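Adp-ribosyltransferase (Staphylococcus aureus, PDB 1OJQ) transfers a single ADP-ribose group from NAD+ to a protein substrate, as a C3-type bacterial exoenzyme of the mono-ADP-ribosyltransferase family. Local coordinates at residues S70-P78 with P159-I167; N124-R132 with E188-L196. All blocks are in the same frame, centred on the assembly; numbering follows the deposited sequence. Where two conformers were deposited one is given.

Contact 1 of 2, residues S70-P78 with P159-I167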
loop_
_atom_site.group_PDB
_atom_site.type_symbol
_atom_site.label_atom_id
_atom_site.label_comp_id
_atom_site.label_asym_id
_atom_site.label_seq_id
_atom_site.Cartn_x
_atom_site.Cartn_y
_atom_site.Cartn_z
ATOM N N SER A 70 1.468 -12.854 -11.905
ATOM C CA SER A 70 2.206 -14.100 -11.691
ATOM C C SER A 70 3.402 -13.886 -10.775
ATOM O O SER A 70 3.620 -14.658 -9.827
ATOM C CB SER A 70 2.629 -14.662 -13.055
ATOM O OG SER A 70 3.618 -15.651 -12.858
ATOM N N THR A 71 4.153 -12.807 -11.040
ATOM C CA THR A 71 5.304 -12.526 -10.184
ATOM C C THR A 71 4.940 -12.406 -8.706
ATOM O O THR A 71 5.569 -12.976 -7.801
ATOM C CB THR A 71 5.977 -11.229 -10.677
ATOM O OG1 THR A 71 6.432 -11.482 -12.016
ATOM C CG2 THR A 71 7.164 -10.848 -9.807
ATOM N N ILE A 72 3.894 -11.619 -8.418
ATOM C CA ILE A 72 3.507 -11.404 -7.005
ATOM C C ILE A 72 3.065 -12.707 -6.369
ATOM O O ILE A 72 3.317 -12.969 -5.190
ATOM C CB ILE A 72 2.428 -10.308 -6.959
ATOM C CG1 ILE A 72 2.945 -8.930 -7.430
ATOM C CG2 ILE A 72 1.769 -10.180 -5.589
ATOM C CD1 ILE A 72 1.852 -7.875 -7.594
ATOM N N SER A 73 2.405 -13.559 -7.117
ATOM C CA SER A 73 1.861 -14.829 -6.622
ATOM C C SER A 73 2.966 -15.792 -6.226
ATOM O O SER A 73 2.684 -16.803 -5.584
ATOM C CB SER A 73 0.963 -15.464 -7.703
ATOM O OG SER A 73 1.754 -16.143 -8.694
ATOM N N LYS A 74 4.215 -15.509 -6.618
ATOM C CA LYS A 74 5.321 -16.419 -6.326
ATOM C C LYS A 74 5.771 -16.383 -4.872
ATOM O O LYS A 74 6.553 -17.243 -4.447
ATOM C CB LYS A 74 6.532 -16.150 -7.245
ATOM C CG LYS A 74 6.223 -16.675 -8.650
ATOM C CD LYS A 74 7.420 -16.507 -9.575
ATOM C CE LYS A 74 7.109 -17.024 -10.976
ATOM N NZ LYS A 74 8.344 -16.935 -11.830
ATOM N N SER A 75 5.294 -15.397 -4.114
ATOM C CA SER A 75 5.616 -15.416 -2.686
ATOM C C SER A 75 4.381 -15.041 -1.868
ATOM O O SER A 75 3.539 -14.236 -2.270
ATOM C CB SER A 75 6.777 -14.499 -2.299
ATOM O OG SER A 75 6.642 -13.195 -2.840
ATOM N N VAL A 76 4.329 -15.661 -0.696
ATOM C CA VAL A 76 3.306 -15.307 0.284
ATOM C C VAL A 76 3.983 -14.871 1.565
ATOM O O VAL A 76 5.138 -15.181 1.863
ATOM C CB VAL A 76 2.326 -16.458 0.575
ATOM C CG1 VAL A 76 1.581 -16.827 -0.701
ATOM C CG2 VAL A 76 3.040 -17.663 1.177
ATOM N N THR A 77 3.259 -14.104 2.380
ATOM C CA THR A 77 3.872 -13.690 3.637
ATOM C C THR A 77 4.099 -14.865 4.585
ATOM O O THR A 77 3.174 -15.638 4.831
ATOM C CB THR A 77 2.982 -12.646 4.355
ATOM O OG1 THR A 77 1.672 -13.214 4.506
ATOM C CG2 THR A 77 2.835 -11.381 3.513
ATOM N N PRO A 78 5.305 -15.017 5.107
ATOM C CA PRO A 78 5.560 -16.122 6.047
ATOM C C PRO A 78 5.044 -15.839 7.447
ATOM O O PRO A 78 5.010 -16.736 8.294
ATOM C CB PRO A 78 7.095 -16.176 6.050
ATOM C CG PRO A 78 7.485 -14.730 5.903
ATOM C CD PRO A 78 6.518 -14.212 4.865
ATOM N N PRO A 159 -2.692 -10.712 6.373
ATOM C CA PRO A 159 -2.775 -12.069 6.944
ATOM C C PRO A 159 -1.575 -12.931 6.582
ATOM O O PRO A 159 -0.968 -12.798 5.517
ATOM C CB PRO A 159 -4.012 -12.654 6.260
ATOM C CG PRO A 159 -4.824 -11.483 5.807
ATOM C CD PRO A 159 -3.821 -10.417 5.464
ATOM N N LYS A 160 -1.213 -13.846 7.476
ATOM C CA LYS A 160 -0.174 -14.801 7.095
ATOM C C LYS A 160 -0.631 -15.587 5.881
ATOM O O LYS A 160 -1.785 -16.008 5.733
ATOM C CB LYS A 160 0.108 -15.691 8.301
ATOM C CG LYS A 160 1.120 -16.780 8.031
ATOM C CD LYS A 160 1.332 -17.694 9.240
ATOM C CE LYS A 160 2.407 -18.722 8.838
ATOM N NZ LYS A 160 2.936 -19.365 10.075
ATOM N N GLY A 161 0.304 -15.799 4.968
ATOM C CA GLY A 161 0.021 -16.613 3.800
ATOM C C GLY A 161 -0.665 -15.890 2.662
ATOM O O GLY A 161 -1.069 -16.531 1.683
ATOM N N THR A 162 -0.813 -14.568 2.743
ATOM C CA THR A 162 -1.391 -13.819 1.615
ATOM C C THR A 162 -0.319 -13.506 0.568
ATOM O O THR A 162 0.883 -13.414 0.869
ATOM C CB THR A 162 -2.085 -12.550 2.160
ATOM O OG1 THR A 162 -3.042 -12.069 1.220
ATOM C CG2 THR A 162 -1.085 -11.414 2.374
ATOM N N LYS A 163 -0.741 -13.340 -0.691
ATOM C CA LYS A 163 0.223 -13.043 -1.755
ATOM C C LYS A 163 0.875 -11.691 -1.509
ATOM O O LYS A 163 0.173 -10.708 -1.248
ATOM C CB LYS A 163 -0.465 -13.041 -3.115
ATOM C CG LYS A 163 -0.914 -14.422 -3.582
ATOM C CD LYS A 163 -1.593 -14.331 -4.940
ATOM C CE LYS A 163 -2.095 -15.683 -5.408
ATOM N NZ LYS A 163 -2.981 -16.343 -4.398
ATOM N N ALA A 164 2.192 -11.625 -1.599
ATOM C CA ALA A 164 2.894 -10.346 -1.424
ATOM C C ALA A 164 4.322 -10.456 -1.955
ATOM O O ALA A 164 4.960 -11.488 -1.733
ATOM C CB ALA A 164 2.911 -9.958 0.044
ATOM N N ALA A 165 4.817 -9.446 -2.639
ATOM C CA ALA A 165 6.193 -9.480 -3.138
ATOM C C ALA A 165 7.049 -8.473 -2.368
ATOM O O ALA A 165 6.703 -7.297 -2.307
ATOM C CB ALA A 165 6.319 -9.116 -4.612
ATOM N N TYR A 166 8.157 -8.944 -1.801
ATOM C CA TYR A 166 9.084 -7.961 -1.238
ATOM C C TYR A 166 10.067 -7.574 -2.334
ATOM O O TYR A 166 10.690 -8.495 -2.865
ATOM C CB TYR A 166 9.856 -8.505 -0.049
ATOM C CG TYR A 166 10.928 -7.598 0.523
ATOM C CD1 TYR A 166 10.595 -6.539 1.370
ATOM C CD2 TYR A 166 12.275 -7.795 0.233
ATOM C CE1 TYR A 166 11.595 -5.726 1.889
ATOM C CE2 TYR A 166 13.272 -6.990 0.762
ATOM C CZ TYR A 166 12.926 -5.941 1.597
ATOM O OH TYR A 166 13.893 -5.118 2.129
ATOM N N ILE A 167 10.164 -6.273 -2.608
ATOM C CA ILE A 167 10.934 -5.918 -3.784
ATOM C C ILE A 167 12.097 -4.989 -3.498
ATOM O O ILE A 167 12.616 -4.396 -4.453
ATOM C CB ILE A 167 9.983 -5.298 -4.837
ATOM C CG1 ILE A 167 9.422 -3.936 -4.437
ATOM C CG2 ILE A 167 8.857 -6.280 -5.171
ATOM C CD1 ILE A 167 8.606 -3.296 -5.556
HETATM O O HOH W 1 9.095 -11.422 -2.666
#
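A type II beta turn, Pro159 to Thr162, leads out of strand 152-158 of the ADP-ribosyltransferase fold and is laced to the segment leaving helix 59-73, with Thr77 bonded to three of its residues. The hydroxyl OG1 of Thr77 donates to Pro159 O (2.9 Å), the carbonyl that also receives the turn's own, longer bond from Thr162 N (3.3 Å). Thr77 O takes the N-H of Gly161, whose positive phi (83°) fits a glycine at the third place of such a turn, and Thr77 N gives a bond to Thr162 O lying in the carbonyl plane. With OG1 set between backbone N and carbonyl carbon (chi1 55°), the methyl CG2 is left to meet CB, the one-carbon side chain of Ala164, at 3.8 Å. Val76 and Lys163 form a single beta bridge. Nearer the helix, Ser73 CB rests against the aliphatic CE of Lys163, whose amine reaches the carbonyl of Lys212. Ser75 binds Ala164 in both directions: Ala164 N reaches Ser75 O almost straight (172°), and the compact hydroxyl OG donates to Ala164 O at 2.6 Å while accepting from a water that is itself held by Tyr166 N.

Contact 2 of 2, residues N124-R132 with E188-L196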
loop_
_atom_site.group_PDB
_atom_site.type_symbol
_atom_site.label_atom_id
_atom_site.label_comp_id
_atom_site.label_asym_id
_atom_site.label_seq_id
_atom_site.Cartn_x
_atom_site.Cartn_y
_atom_site.Cartn_z
ATOM N N ASN A 124 -15.524 8.013 11.994
ATOM C CA ASN A 124 -16.943 7.675 11.922
ATOM C C ASN A 124 -17.338 7.311 10.496
ATOM O O ASN A 124 -18.173 6.420 10.305
ATOM C CB ASN A 124 -17.811 8.827 12.447
ATOM C CG ASN A 124 -19.272 8.566 12.105
ATOM O OD1 ASN A 124 -19.756 8.988 11.057
ATOM N ND2 ASN A 124 -19.930 7.850 13.007
ATOM N N LEU A 125 -16.754 7.932 9.484
ATOM C CA LEU A 125 -17.050 7.685 8.079
ATOM C C LEU A 125 -16.240 6.550 7.448
ATOM O O LEU A 125 -16.644 6.032 6.392
ATOM C CB LEU A 125 -16.801 8.961 7.256
ATOM C CG LEU A 125 -17.696 10.141 7.660
ATOM C CD1 LEU A 125 -17.301 11.373 6.855
ATOM C CD2 LEU A 125 -19.164 9.769 7.491
ATOM N N MET A 126 -15.112 6.149 8.054
ATOM C CA MET A 126 -14.371 5.067 7.393
ATOM C C MET A 126 -14.385 3.755 8.173
ATOM O O MET A 126 -14.136 2.696 7.569
ATOM C CB MET A 126 -12.929 5.522 7.137
ATOM C CG MET A 126 -12.834 6.818 6.345
ATOM S SD MET A 126 -11.078 7.203 6.050
ATOM C CE MET A 126 -10.634 5.760 5.063
ATOM N N ASN A 127 -14.658 3.775 9.472
ATOM C CA ASN A 127 -14.561 2.504 10.200
ATOM C C ASN A 127 -15.579 1.492 9.691
ATOM O O ASN A 127 -16.680 1.826 9.245
ATOM C CB ASN A 127 -14.733 2.713 11.708
ATOM C CG ASN A 127 -16.200 2.719 12.091
ATOM O OD1 ASN A 127 -16.782 1.646 12.318
ATOM N ND2 ASN A 127 -16.760 3.922 12.149
ATOM N N SER A 128 -15.143 0.237 9.760
ATOM C CA SER A 128 -15.939 -0.884 9.311
ATOM C C SER A 128 -16.261 -0.824 7.819
ATOM O O SER A 128 -17.216 -1.505 7.412
ATOM C CB SER A 128 -17.237 -0.966 10.129
ATOM O OG SER A 128 -16.988 -1.017 11.530
ATOM N N ARG A 129 -15.562 -0.065 6.993
ATOM C CA ARG A 129 -15.779 -0.054 5.554
ATOM C C ARG A 129 -14.620 -0.747 4.837
ATOM O O ARG A 129 -13.460 -0.630 5.238
ATOM C CB ARG A 129 -15.911 1.350 4.962
ATOM C CG ARG A 129 -16.957 2.193 5.669
ATOM C CD ARG A 129 -17.387 3.437 4.891
ATOM N NE ARG A 129 -18.787 3.704 5.272
ATOM C CZ ARG A 129 -19.769 3.773 4.382
ATOM N NH1 ARG A 129 -19.478 3.608 3.104
ATOM N NH2 ARG A 129 -21.010 4.008 4.763
ATOM N N ILE A 130 -14.962 -1.443 3.757
ATOM C CA ILE A 130 -13.936 -2.063 2.913
ATOM C C ILE A 130 -13.670 -1.162 1.704
ATOM O O ILE A 130 -14.594 -0.777 1.005
ATOM C CB ILE A 130 -14.396 -3.448 2.428
ATOM C CG1 ILE A 130 -14.661 -4.441 3.568
ATOM C CG2 ILE A 130 -13.420 -4.036 1.405
ATOM C CD1 ILE A 130 -15.579 -5.574 3.152
ATOM N N TYR A 131 -12.402 -0.847 1.465
ATOM C CA TYR A 131 -11.940 -0.102 0.310
ATOM C C TYR A 131 -11.128 -1.047 -0.576
ATOM O O TYR A 131 -10.405 -1.898 -0.047
ATOM C CB TYR A 131 -11.090 1.111 0.723
ATOM C CG TYR A 131 -11.958 2.086 1.526
ATOM C CD1 TYR A 131 -11.999 1.992 2.912
ATOM C CD2 TYR A 131 -12.713 3.050 0.874
ATOM C CE1 TYR A 131 -12.787 2.868 3.631
ATOM C CE2 TYR A 131 -13.507 3.931 1.606
ATOM C CZ TYR A 131 -13.532 3.831 2.977
ATOM O OH TYR A 131 -14.313 4.686 3.721
ATOM N N ARG A 132 -11.289 -0.889 -1.888
ATOM C CA ARG A 132 -10.588 -1.765 -2.824
ATOM C C ARG A 132 -9.732 -0.961 -3.785
ATOM O O ARG A 132 -10.160 0.112 -4.243
ATOM C CB ARG A 132 -11.599 -2.590 -3.626
ATOM C CG ARG A 132 -11.016 -3.605 -4.598
ATOM C CD ARG A 132 -12.103 -4.035 -5.584
ATOM N NE ARG A 132 -11.582 -5.001 -6.545
ATOM C CZ ARG A 132 -11.638 -6.316 -6.377
ATOM N NH1 ARG A 132 -12.193 -6.829 -5.285
ATOM N NH2 ARG A 132 -11.138 -7.120 -7.309
ATOM N N GLU A 188 -8.193 -5.590 -1.029
ATOM C CA GLU A 188 -9.249 -4.983 -0.236
ATOM C C GLU A 188 -8.823 -4.876 1.217
ATOM O O GLU A 188 -8.221 -5.832 1.719
ATOM C CB GLU A 188 -10.526 -5.830 -0.277
ATOM C CG GLU A 188 -11.051 -6.025 -1.693
ATOM C CD GLU A 188 -12.173 -7.066 -1.669
ATOM O OE1 GLU A 188 -11.857 -8.257 -1.445
ATOM O OE2 GLU A 188 -13.323 -6.632 -1.878
ATOM N N TYR A 189 -9.167 -3.764 1.858
ATOM C CA TYR A 189 -8.862 -3.633 3.285
ATOM C C TYR A 189 -10.090 -3.066 3.995
ATOM O O TYR A 189 -10.780 -2.230 3.402
ATOM C CB TYR A 189 -7.638 -2.765 3.541
ATOM C CG TYR A 189 -7.637 -1.402 2.893
ATOM C CD1 TYR A 189 -8.066 -0.278 3.599
ATOM C CD2 TYR A 189 -7.205 -1.254 1.580
ATOM C CE1 TYR A 189 -8.058 0.972 2.997
ATOM C CE2 TYR A 189 -7.199 -0.004 0.977
ATOM C CZ TYR A 189 -7.629 1.093 1.702
ATOM O OH TYR A 189 -7.630 2.341 1.108
ATOM N N ALA A 190 -10.305 -3.583 5.197
ATOM C CA ALA A 190 -11.394 -3.196 6.076
ATOM C C ALA A 190 -10.838 -2.310 7.194
ATOM O O ALA A 190 -10.010 -2.756 7.975
ATOM C CB ALA A 190 -12.118 -4.388 6.673
ATOM N N VAL A 191 -11.301 -1.064 7.219
ATOM C CA VAL A 191 -10.731 -0.094 8.148
ATOM C C VAL A 191 -11.206 -0.362 9.571
ATOM O O VAL A 191 -12.404 -0.476 9.808
ATOM C CB VAL A 191 -11.102 1.339 7.719
ATOM C CG1 VAL A 191 -10.670 2.311 8.810
ATOM C CG2 VAL A 191 -10.446 1.658 6.384
ATOM N N GLY A 192 -10.289 -0.460 10.523
ATOM C CA GLY A 192 -10.561 -0.629 11.936
ATOM C C GLY A 192 -10.745 0.712 12.637
ATOM O O GLY A 192 -11.652 0.887 13.460
ATOM N N SER A 193 -9.877 1.683 12.328
ATOM C CA SER A 193 -9.952 2.964 13.018
ATOM C C SER A 193 -9.169 4.027 12.254
ATOM O O SER A 193 -8.309 3.693 11.449
ATOM C CB SER A 193 -9.340 2.863 14.421
ATOM O OG SER A 193 -7.932 2.600 14.386
ATOM N N VAL A 194 -9.497 5.269 12.574
ATOM C CA VAL A 194 -8.753 6.437 12.124
ATOM C C VAL A 194 -8.382 7.269 13.341
ATOM O O VAL A 194 -9.284 7.787 14.011
ATOM C CB VAL A 194 -9.542 7.314 11.133
ATOM C CG1 VAL A 194 -8.619 8.439 10.657
ATOM C CG2 VAL A 194 -10.078 6.497 9.983
ATOM N N LYS A 195 -7.095 7.396 13.635
ATOM C CA LYS A 195 -6.617 8.089 14.820
ATOM C C LYS A 195 -5.512 9.093 14.493
ATOM O O LYS A 195 -4.893 9.029 13.434
ATOM C CB LYS A 195 -6.054 7.086 15.822
ATOM C CG LYS A 195 -6.978 5.959 16.262
ATOM C CD LYS A 195 -6.228 5.134 17.324
ATOM C CE LYS A 195 -7.122 4.079 17.948
ATOM N NZ LYS A 195 -8.385 4.649 18.513
ATOM N N LEU A 196 -5.245 10.015 15.413
ATOM C CA LEU A 196 -4.087 10.886 15.287
ATOM C C LEU A 196 -2.849 10.218 15.863
ATOM O O LEU A 196 -2.971 9.431 16.807
ATOM C CB LEU A 196 -4.315 12.225 16.013
ATOM C CG LEU A 196 -5.147 13.204 15.159
ATOM C CD1 LEU A 196 -5.657 14.370 15.984
ATOM C CD2 LEU A 196 -4.334 13.671 13.966
#
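Strand 130-132 runs antiparallel to strand 188-196, their axes 4.6 Å apart at closest approach and their directions 148° apart, with Tyr131 and Tyr189 as a hydrogen-bonded pair flanked by the non-hydrogen-bonded pairs Ile130-Ala190 and Arg132-Glu188. The two tyrosines exchange N-H...O bonds of 2.9 Å each way, and Val191 N continues the ladder to Arg129 O. Beyond it the type II turn from Met126 to Arg129 brings Ser128 N to Val191 O; Ser128 has the positive phi of the turn's third residue.

On the face that carries the tyrosines, Tyr131 CB sits over the Tyr189 ring, 4.0 Å from its centroid, in a CH-pi contact. The Tyr189 side chain is turned between its own N and carbonyl carbon (chi1 52°), which lays the ring beneath its partner's CB and backbone carbonyl; its hydroxyl is bonded to Tyr91, and the side chain lies against Leu154 and Leu156 of strand 152-158. The Tyr131 ring, obliquely inclined to that ring, meets Val191 CG2 at its edge, with CE1 3.8 Å from the methyl. Val191 turns its CG1 branch to Met126 CB, with its own CB close to Met126 O. The chain of Met126, bent at its last torsion, brings SD to Val194 CG2, and Val194 lies against Val119 and Leu122 of helix 116-126.

On the other face, Ile130 CG1 touches the small Ala190 CB and its CG2 lies on Glu188 CB. The extended Arg132 chain passes Glu188 CG, and NH1 makes a long salt bridge of 3.6 Å to OE2, at the guanidinium edge with the two planes 70° apart; NE is held by Asn134.

This helix-turn-strand unit gives the five-stranded mixed sheet of the ADP-ribosyltransferase fold an antiparallel edge strand, 130-133, whose last residue, Glu133, binds NAD.

In the fold
The two contacts lie on separate parts of one ADP-ribosyltransferase domain, with centres 23 Å apart and nearest atoms about 7 Å apart, so they do not touch. Contact 2 lies on the five-stranded sheet, contact 1 at strand 165-166, an outer strand of the three-stranded one. Their segments alternate along the chain. Both lie near residues that bind NAD in another structure of this protein, although no NAD is bound here: the side chain of Ala165 is about 8 Å from that of Glu180, that of Tyr189 about 8 Å from that of Arg85, and that of Arg132 about 6 Å from that of Glu133, its neighbour in sequence.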